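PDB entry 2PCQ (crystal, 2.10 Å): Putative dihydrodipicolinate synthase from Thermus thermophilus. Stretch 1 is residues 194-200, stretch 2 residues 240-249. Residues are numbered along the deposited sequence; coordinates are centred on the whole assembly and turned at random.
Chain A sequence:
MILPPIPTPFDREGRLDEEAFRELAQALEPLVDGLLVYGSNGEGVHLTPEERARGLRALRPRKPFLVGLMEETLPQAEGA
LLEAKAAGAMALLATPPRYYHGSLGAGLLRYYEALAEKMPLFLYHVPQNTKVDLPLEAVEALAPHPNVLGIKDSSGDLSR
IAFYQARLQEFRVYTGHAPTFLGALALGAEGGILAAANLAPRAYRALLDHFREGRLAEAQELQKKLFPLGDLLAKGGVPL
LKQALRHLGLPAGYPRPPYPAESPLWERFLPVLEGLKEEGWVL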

# COMPACT_ATOMS: atom_id res chain seq x y z
N LEU A 194 9.89 -5.30 -24.11
CA LEU A 194 9.60 -6.41 -23.22
C LEU A 194 10.73 -7.39 -22.97
O LEU A 194 11.40 -7.84 -23.89
CB LEU A 194 8.42 -7.18 -23.80
CG LEU A 194 7.24 -6.34 -24.30
CD1 LEU A 194 6.32 -7.19 -25.18
CD2 LEU A 194 6.48 -5.79 -23.10
N ALA A 195 10.91 -7.75 -21.70
CA ALA A 195 11.92 -8.72 -21.31
C ALA A 195 11.64 -10.03 -22.04
O ALA A 195 12.57 -10.74 -22.41
CB ALA A 195 11.87 -8.94 -19.79
N ALA A 196 10.37 -10.33 -22.25
CA ALA A 196 9.97 -11.56 -22.93
C ALA A 196 10.42 -11.56 -24.39
O ALA A 196 10.49 -12.61 -25.02
CB ALA A 196 8.46 -11.75 -22.84
N ALA A 197 10.71 -10.38 -24.93
CA ALA A 197 11.17 -10.27 -26.31
C ALA A 197 12.61 -10.76 -26.44
O ALA A 197 13.13 -10.87 -27.55
CB ALA A 197 11.05 -8.83 -26.80
N ASN A 198 13.26 -11.03 -25.31
CA ASN A 198 14.62 -11.56 -25.32
C ASN A 198 14.51 -13.04 -25.70
O ASN A 198 15.46 -13.64 -26.20
CB ASN A 198 15.27 -11.50 -23.94
CG ASN A 198 15.74 -10.11 -23.54
OD1 ASN A 198 15.12 -9.45 -22.71
ND2 ASN A 198 16.83 -9.67 -24.13
N LEU A 199 13.34 -13.62 -25.44
CA LEU A 199 13.11 -15.04 -25.70
C LEU A 199 12.30 -15.35 -26.94
O LEU A 199 12.64 -16.26 -27.70
CB LEU A 199 12.44 -15.67 -24.47
CG LEU A 199 13.12 -15.43 -23.12
CD1 LEU A 199 12.28 -16.05 -22.01
CD2 LEU A 199 14.52 -16.03 -23.12
N ALA A 200 11.21 -14.61 -27.15
CA ALA A 200 10.36 -14.84 -28.32
C ALA A 200 10.10 -13.53 -29.06
O ALA A 200 8.96 -13.13 -29.25
CB ALA A 200 9.03 -15.46 -27.88
N LEU A 240 15.26 -15.37 -13.57
CA LEU A 240 14.57 -16.26 -14.50
C LEU A 240 14.93 -15.93 -15.94
O LEU A 240 15.13 -16.83 -16.75
CB LEU A 240 13.05 -16.17 -14.31
CG LEU A 240 12.22 -17.12 -15.20
CD1 LEU A 240 12.69 -18.55 -15.01
CD2 LEU A 240 10.73 -16.99 -14.87
N LEU A 241 15.03 -14.64 -16.25
CA LEU A 241 15.38 -14.21 -17.60
C LEU A 241 16.75 -14.73 -18.01
O LEU A 241 16.92 -15.28 -19.09
CB LEU A 241 15.38 -12.67 -17.68
CG LEU A 241 15.87 -12.08 -19.00
CD1 LEU A 241 15.00 -12.59 -20.15
CD2 LEU A 241 15.84 -10.55 -18.94
N LYS A 242 17.74 -14.55 -17.14
CA LYS A 242 19.09 -15.00 -17.44
C LYS A 242 19.19 -16.52 -17.53
O LYS A 242 19.87 -17.05 -18.40
CB LYS A 242 20.08 -14.46 -16.41
CG LYS A 242 20.40 -12.98 -16.62
CD LYS A 242 21.55 -12.52 -15.73
CE LYS A 242 22.06 -11.16 -16.17
NZ LYS A 242 23.23 -10.71 -15.35
N GLN A 243 18.51 -17.22 -16.62
CA GLN A 243 18.54 -18.67 -16.64
C GLN A 243 17.93 -19.20 -17.94
O GLN A 243 18.40 -20.19 -18.50
CB GLN A 243 17.80 -19.25 -15.43
CG GLN A 243 17.73 -20.77 -15.43
CD GLN A 243 17.27 -21.34 -14.10
OE1 GLN A 243 16.46 -20.72 -13.40
NE2 GLN A 243 17.76 -22.52 -13.76
N ALA A 244 16.89 -18.53 -18.42
CA ALA A 244 16.22 -18.92 -19.66
C ALA A 244 17.16 -18.71 -20.84
O ALA A 244 17.28 -19.57 -21.72
CB ALA A 244 14.95 -18.11 -19.85
N LEU A 245 17.83 -17.57 -20.88
CA LEU A 245 18.75 -17.29 -21.96
C LEU A 245 19.91 -18.28 -21.95
O LEU A 245 20.31 -18.76 -23.00
CB LEU A 245 19.26 -15.85 -21.88
CG LEU A 245 18.22 -14.80 -22.29
CD1 LEU A 245 18.69 -13.41 -21.87
CD2 LEU A 245 18.01 -14.86 -23.79
N ARG A 246 20.44 -18.59 -20.76
CA ARG A 246 21.54 -19.55 -20.68
C ARG A 246 21.05 -20.90 -21.18
O ARG A 246 21.76 -21.60 -21.90
CB ARG A 246 22.05 -19.70 -19.23
CG ARG A 246 22.73 -18.45 -18.65
CD ARG A 246 23.62 -18.81 -17.46
NE ARG A 246 22.89 -19.51 -16.40
CZ ARG A 246 22.06 -18.92 -15.54
NH1 ARG A 246 21.85 -17.61 -15.60
NH2 ARG A 246 21.44 -19.65 -14.62
N HIS A 247 19.82 -21.26 -20.81
CA HIS A 247 19.24 -22.53 -21.23
C HIS A 247 19.16 -22.63 -22.75
O HIS A 247 19.33 -23.71 -23.32
CB HIS A 247 17.85 -22.70 -20.62
CG HIS A 247 17.14 -23.93 -21.06
ND1 HIS A 247 16.26 -23.95 -22.13
CD2 HIS A 247 17.19 -25.20 -20.60
CE1 HIS A 247 15.80 -25.17 -22.30
NE2 HIS A 247 16.34 -25.95 -21.38
N LEU A 248 18.89 -21.50 -23.41
CA LEU A 248 18.79 -21.46 -24.86
C LEU A 248 20.17 -21.33 -25.51
O LEU A 248 20.28 -21.19 -26.72
CB LEU A 248 17.91 -20.28 -25.30
CG LEU A 248 16.45 -20.34 -24.86
CD1 LEU A 248 15.75 -19.05 -25.26
CD2 LEU A 248 15.77 -21.55 -25.51
N GLY A 249 21.22 -21.37 -24.69
CA GLY A 249 22.57 -21.28 -25.22
C GLY A 249 23.18 -19.90 -25.38
O GLY A 249 24.28 -19.79 -25.90

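The contact centres on the end of Leu199. Its CD2 lies 3.7 Å from CD2 of Leu245, 3.9 Å from CB of Ala244 and 3.9 Å from CD1 of Leu248, so one leucine meets three side chains of the helix and its end. Leu199 starts out sideways, its CA-to-CB bond not aimed at the helix, and the m,t rotamer brings its tip nearer. Leu245 does the same from the other side, also sideways at its root and also m,t. Ala244, by contrast, points directly toward the first stretch; its side chain is a lone methyl, which leaves the leucine tip close to the helix backbone. Leu248, also pointing toward its partner, continues this surface one turn beyond Ala244.

A turn earlier, Leu241 takes over. Its t,p side chain points toward the first stretch, placing CD1 4.0 Å from CB of Asn198, while its CD2 stands 4.4 Å from CB of Ala195, a looser apolar approach. The spacing follows the helix: Leu241, Ala244, Leu245 and Leu248 recur at steps of three and four, and the CA atoms of Ala195 and Leu241 come within 7.5 Å, those of Leu199 and Leu245 within 7.1 Å.

At the polar edge, the first stretch offers carbonyls to methyls. Ala195 O lies 3.8 Å from Leu241 CD1, and Asn198 O 3.7 Å from Leu245 CD2; these are packing contacts, and no hydrogen bond crosses between the stretches. The backbone hydrogen bonds described here lie within each stretch. Asn198 N donates to Ala195 O at 3.0 Å, and Ala200 N to Ala196 O, also at 3.0 Å, while Leu245 N bonds to Leu241 O at 3.0 Å within the helix. The rule to read here is modest: the two stretches bury 289 Å², both sides summed, main-chain carbonyls contributing to the packing alongside side chains.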